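Local atomic coordinates of predicted metal-dependent phosphohydrolase (Magnetospirillum magnetotacticum MS-1, PDB entry 3KH1), a protein that probably acts as a metal-dependent phosphohydrolase of the HD-domain family, possibly removing the phosphate from deoxynucleoside 5'-monophosphates. Residues R28-E39 against Q144-G155. Sequence-based numbering, arbitrary orientation.
Sequences RQTLLTDSSRRE and QPLLHNFETEGG. With ACT (acetate ion), chain D.
H148 fastens the helix end at 144-151 to the strand-and-turn segment 28-39: its ND1 donates to the backbone O of L31 over 2.8 Å, nearly straight at 171° and in the ring plane. The ring turns one face to T33, whose CG2 stands over its centre, 3.7 Å from the centroid, in a CH-pi contact. A threonine suits this spot because its two branches part: with OG1 between the backbone N and carbonyl carbon (chi1 60°), the methyl lies on the imidazole while OG1 bonds D21 of the second subunit. T30 CG2 reaches CB of H148 at 3.7 Å, and a calcium ion lies about 3 Å from the nearest atom of the T30 side chain.

E39 and Q144 meet from opposite directions with carboxylate and amide almost coplanar. Q144 NE2, also hydrogen-bonded to H47, donates to the syn side of E39 OE2 at 2.8 Å. E39, extended with CG anti to the backbone N (chi1 -166°), also forms salt bridges, OE2 with K24 of the second subunit and OE1 with R28 NE, and OE1 is hydrogen-bonded to H44. Replacing E39 with an alanine would probably leave R28 and that K24 without their carboxylate mate and leave the Q144 amide to its bond with H47.

Past the helix, which a Schellman motif ends, T152 lays CG2 3.2 Å from L32 O, and its OG1 accepts from G155 N in an ST motif. Glycine suits position G155: L31 CD1, 3.7 Å from G155 O, and T152 OG1 sit close to where a CB would point. A water joins S35 OG, at the end of the type I turn 32-35, to T152 O.

Strands 30-31 and 38-40 are thus tied to the C-terminal end of helix 132-151, while helix 41-54 meets R28 and Q144.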
loop_
_atom_site.group_PDB
_atom_site.type_symbol
_atom_site.label_atom_id
_atom_site.label_comp_id
_atom_site.label_asym_id
_atom_site.label_seq_id
_atom_site.Cartn_x
_atom_site.Cartn_y
_atom_site.Cartn_z
ATOM N N ARG A 28 -2.936 -13.192 -5.553
ATOM C CA ARG A 28 -1.964 -14.114 -4.998
ATOM C C ARG A 28 -2.669 -15.383 -4.518
ATOM O O ARG A 28 -3.901 -15.456 -4.478
ATOM C CB ARG A 28 -1.285 -13.442 -3.804
ATOM C CG ARG A 28 -0.461 -12.249 -4.202
ATOM C CD ARG A 28 -0.031 -11.364 -3.066
ATOM N NE ARG A 28 0.557 -12.110 -1.989
ATOM C CZ ARG A 28 1.777 -12.561 -1.857
ATOM N NH1 ARG A 28 2.708 -12.183 -2.697
ATOM N NH2 ARG A 28 2.087 -13.299 -0.764
ATOM N N GLN A 29 -1.898 -16.377 -4.078
ATOM C CA GLN A 29 -2.490 -17.565 -3.426
ATOM C C GLN A 29 -2.661 -17.431 -1.915
ATOM O O GLN A 29 -3.437 -18.189 -1.311
ATOM C CB GLN A 29 -1.657 -18.813 -3.724
ATOM C CG GLN A 29 -1.734 -19.198 -5.160
ATOM C CD GLN A 29 -3.165 -19.497 -5.570
ATOM O OE1 GLN A 29 -3.799 -20.414 -5.018
ATOM N NE2 GLN A 29 -3.687 -18.730 -6.543
ATOM N N THR A 30 -1.991 -16.474 -1.297
ATOM C CA THR A 30 -2.183 -16.126 0.096
ATOM C C THR A 30 -3.608 -15.729 0.318
ATOM O O THR A 30 -4.147 -14.986 -0.448
ATOM C CB THR A 30 -1.253 -14.932 0.457
ATOM O OG1 THR A 30 0.124 -15.233 0.086
ATOM C CG2 THR A 30 -1.415 -14.525 1.910
ATOM N N LEU A 31 -4.214 -16.256 1.366
ATOM C CA LEU A 31 -5.558 -15.852 1.770
ATOM C C LEU A 31 -5.494 -14.757 2.803
ATOM O O LEU A 31 -4.564 -14.679 3.588
ATOM C CB LEU A 31 -6.356 -17.027 2.331
ATOM C CG LEU A 31 -6.473 -18.271 1.444
ATOM C CD1 LEU A 31 -7.312 -19.363 2.151
ATOM C CD2 LEU A 31 -7.070 -17.915 0.102
ATOM N N LEU A 32 -6.501 -13.899 2.798
ATOM C CA LEU A 32 -6.732 -13.079 3.989
ATOM C C LEU A 32 -6.815 -13.991 5.228
ATOM O O LEU A 32 -7.158 -15.161 5.160
ATOM C CB LEU A 32 -8.027 -12.275 3.845
ATOM C CG LEU A 32 -7.920 -10.933 3.094
ATOM C CD1 LEU A 32 -7.100 -10.914 1.866
ATOM C CD2 LEU A 32 -9.267 -10.239 3.014
ATOM N N THR A 33 -6.538 -13.385 6.381
ATOM C CA THR A 33 -6.447 -14.139 7.646
ATOM C C THR A 33 -7.730 -14.836 8.060
ATOM O O THR A 33 -7.665 -15.825 8.816
ATOM C CB THR A 33 -5.889 -13.261 8.789
ATOM O OG1 THR A 33 -6.783 -12.148 8.960
ATOM C CG2 THR A 33 -4.474 -12.812 8.541
ATOM N N ASP A 34 -8.861 -14.331 7.587
ATOM C CA ASP A 34 -10.151 -14.971 7.788
ATOM C C ASP A 34 -10.576 -15.968 6.681
ATOM O O ASP A 34 -11.709 -16.454 6.698
ATOM C CB ASP A 34 -11.273 -13.912 7.969
ATOM C CG ASP A 34 -11.456 -13.031 6.740
ATOM O OD1 ASP A 34 -10.797 -13.260 5.691
ATOM O OD2 ASP A 34 -12.270 -12.058 6.804
ATOM N N SER A 35 -9.639 -16.292 5.781
ATOM C CA SER A 35 -9.879 -17.207 4.646
ATOM C C SER A 35 -10.990 -16.734 3.713
ATOM O O SER A 35 -11.485 -17.536 2.883
ATOM C CB SER A 35 -10.153 -18.643 5.124
ATOM O OG SER A 35 -9.070 -19.178 5.865
ATOM N N SER A 36 -11.361 -15.458 3.756
ATOM C CA SER A 36 -12.497 -14.970 3.003
ATOM C C SER A 36 -12.284 -14.894 1.477
ATOM O O SER A 36 -13.236 -14.917 0.729
ATOM C CB SER A 36 -12.951 -13.601 3.518
ATOM O OG SER A 36 -11.962 -12.630 3.384
ATOM N N ARG A 37 -11.032 -14.714 1.063
ATOM C CA ARG A 37 -10.664 -14.553 -0.349
ATOM C C ARG A 37 -9.134 -14.526 -0.404
ATOM O O ARG A 37 -8.452 -14.307 0.614
ATOM C CB ARG A 37 -11.272 -13.270 -0.967
ATOM C CG ARG A 37 -10.844 -12.020 -0.222
ATOM C CD ARG A 37 -11.364 -10.797 -0.940
ATOM N NE ARG A 37 -11.015 -9.540 -0.299
ATOM C CZ ARG A 37 -9.857 -8.943 -0.391
ATOM N NH1 ARG A 37 -8.838 -9.491 -1.047
ATOM N NH2 ARG A 37 -9.678 -7.796 0.244
ATOM N N ARG A 38 -8.615 -14.652 -1.619
ATOM C CA ARG A 38 -7.193 -14.408 -1.906
ATOM C C ARG A 38 -6.864 -12.939 -1.717
ATOM O O ARG A 38 -7.669 -12.046 -2.056
ATOM C CB ARG A 38 -6.880 -14.814 -3.336
ATOM C CG ARG A 38 -6.878 -16.313 -3.570
ATOM C CD ARG A 38 -6.907 -16.639 -5.064
ATOM N NE ARG A 38 -8.188 -16.186 -5.617
ATOM C CZ ARG A 38 -8.465 -16.008 -6.898
ATOM N NH1 ARG A 38 -7.548 -16.240 -7.831
ATOM N NH2 ARG A 38 -9.647 -15.543 -7.282
ATOM N N GLU A 39 -5.636 -12.685 -1.275
ATOM C CA GLU A 39 -5.035 -11.371 -1.248
ATOM C C GLU A 39 -4.644 -10.871 -2.622
ATOM O O GLU A 39 -4.191 -11.676 -3.458
ATOM C CB GLU A 39 -3.757 -11.474 -0.359
ATOM C CG GLU A 39 -3.191 -10.213 0.059
ATOM C CD GLU A 39 -1.911 -10.392 0.859
ATOM O OE1 GLU A 39 -0.997 -11.175 0.471
ATOM O OE2 GLU A 39 -1.793 -9.631 1.791
ATOM N N GLN A 144 5.377 -12.357 5.834
ATOM C CA GLN A 144 3.941 -12.127 5.861
ATOM C C GLN A 144 3.077 -13.335 5.425
ATOM O O GLN A 144 2.060 -13.631 6.092
ATOM C CB GLN A 144 3.582 -10.833 5.135
ATOM C CG GLN A 144 2.098 -10.419 5.152
ATOM C CD GLN A 144 1.326 -10.867 3.948
ATOM O OE1 GLN A 144 1.778 -11.705 3.142
ATOM N NE2 GLN A 144 0.150 -10.225 3.753
ATOM N N PRO A 145 3.448 -14.053 4.357
ATOM C CA PRO A 145 2.630 -15.200 3.987
ATOM C C PRO A 145 2.640 -16.299 5.046
ATOM O O PRO A 145 1.692 -17.073 5.135
ATOM C CB PRO A 145 3.195 -15.672 2.644
ATOM C CG PRO A 145 3.981 -14.544 2.194
ATOM C CD PRO A 145 4.415 -13.706 3.301
ATOM N N LEU A 146 3.734 -16.427 5.778
ATOM C CA LEU A 146 3.800 -17.377 6.901
ATOM C C LEU A 146 2.797 -17.019 7.982
ATOM O O LEU A 146 2.055 -17.875 8.501
ATOM C CB LEU A 146 5.207 -17.474 7.472
ATOM C CG LEU A 146 6.311 -17.840 6.492
ATOM C CD1 LEU A 146 7.680 -17.870 7.227
ATOM C CD2 LEU A 146 6.055 -19.126 5.748
ATOM N N LEU A 147 2.746 -15.726 8.299
ATOM C CA LEU A 147 1.735 -15.221 9.227
ATOM C C LEU A 147 0.347 -15.586 8.773
ATOM O O LEU A 147 -0.491 -16.045 9.574
ATOM C CB LEU A 147 1.852 -13.705 9.389
ATOM C CG LEU A 147 3.162 -13.116 9.944
ATOM C CD1 LEU A 147 3.109 -11.591 9.989
ATOM C CD2 LEU A 147 3.474 -13.615 11.313
ATOM N N HIS A 148 0.083 -15.389 7.495
ATOM C CA HIS A 148 -1.277 -15.660 6.981
ATOM C C HIS A 148 -1.597 -17.145 6.934
ATOM O O HIS A 148 -2.696 -17.541 7.329
ATOM C CB HIS A 148 -1.455 -15.032 5.611
ATOM C CG HIS A 148 -1.772 -13.572 5.673
ATOM N ND1 HIS A 148 -2.866 -13.049 5.058
ATOM C CD2 HIS A 148 -1.158 -12.534 6.315
ATOM C CE1 HIS A 148 -2.936 -11.757 5.338
ATOM N NE2 HIS A 148 -1.921 -11.414 6.107
ATOM N N ASN A 149 -0.631 -17.990 6.558
ATOM C CA ASN A 149 -0.867 -19.400 6.548
ATOM C C ASN A 149 -1.130 -19.902 7.960
ATOM O O ASN A 149 -1.947 -20.795 8.185
ATOM C CB ASN A 149 0.318 -20.155 5.925
ATOM C CG ASN A 149 0.028 -20.714 4.573
ATOM O OD1 ASN A 149 -0.952 -21.420 4.359
ATOM N ND2 ASN A 149 0.957 -20.480 3.660
ATOM N N PHE A 150 -0.482 -19.312 8.956
ATOM C CA PHE A 150 -0.726 -19.743 10.338
ATOM C C PHE A 150 -2.177 -19.384 10.725
ATOM O O PHE A 150 -2.910 -20.197 11.282
ATOM C CB PHE A 150 0.275 -19.109 11.288
ATOM C CG PHE A 150 0.263 -19.714 12.655
ATOM C CD1 PHE A 150 1.063 -20.807 12.933
ATOM C CD2 PHE A 150 -0.526 -19.195 13.651
ATOM C CE1 PHE A 150 1.051 -21.380 14.170
ATOM C CE2 PHE A 150 -0.567 -19.784 14.923
ATOM C CZ PHE A 150 0.247 -20.862 15.184
ATOM N N GLU A 151 -2.605 -18.179 10.397
ATOM C CA GLU A 151 -3.957 -17.740 10.711
ATOM C C GLU A 151 -5.046 -18.543 10.021
ATOM O O GLU A 151 -6.112 -18.742 10.574
ATOM C CB GLU A 151 -4.156 -16.269 10.402
ATOM C CG GLU A 151 -3.310 -15.308 11.291
ATOM C CD GLU A 151 -3.459 -15.519 12.784
ATOM O OE1 GLU A 151 -4.599 -15.318 13.242
ATOM O OE2 GLU A 151 -2.448 -15.911 13.440
ATOM N N THR A 152 -4.757 -18.987 8.788
ATOM C CA THR A 152 -5.714 -19.728 7.999
ATOM C C THR A 152 -5.565 -21.265 8.142
ATOM O O THR A 152 -6.203 -22.029 7.421
ATOM C CB THR A 152 -5.627 -19.345 6.510
ATOM O OG1 THR A 152 -4.364 -19.772 5.969
ATOM C CG2 THR A 152 -5.835 -17.820 6.308
ATOM N N GLU A 153 -4.782 -21.698 9.119
ATOM C CA GLU A 153 -4.585 -23.110 9.415
ATOM C C GLU A 153 -4.031 -23.854 8.198
ATOM O O GLU A 153 -4.467 -24.962 7.874
ATOM C CB GLU A 153 -5.893 -23.720 9.985
ATOM C CG GLU A 153 -6.420 -22.963 11.227
ATOM C CD GLU A 153 -7.641 -23.591 11.909
ATOM O OE1 GLU A 153 -7.950 -24.760 11.666
ATOM O OE2 GLU A 153 -8.271 -22.884 12.716
ATOM N N GLY A 154 -3.063 -23.229 7.517
ATOM C CA GLY A 154 -2.517 -23.817 6.307
ATOM C C GLY A 154 -3.429 -23.688 5.111
ATOM O O GLY A 154 -3.539 -24.591 4.278
ATOM N N GLY A 155 -4.109 -22.557 5.026
ATOM C CA GLY A 155 -5.088 -22.336 3.986
ATOM C C GLY A 155 -4.513 -22.223 2.594
ATOM O O GLY A 155 -5.235 -22.409 1.603
HETATM C C ACT D . -11.375 -15.525 -4.091
HETATM O O ACT D . -11.405 -14.689 -5.007
HETATM O OXT ACT D . -10.278 -15.861 -3.639
HETATM C CH3 ACT D . -12.647 -16.089 -3.543
HETATM O O HOH W 1 -3.126 -18.362 3.517
HETATM O O HOH W 2 -8.316 -21.831 5.389
#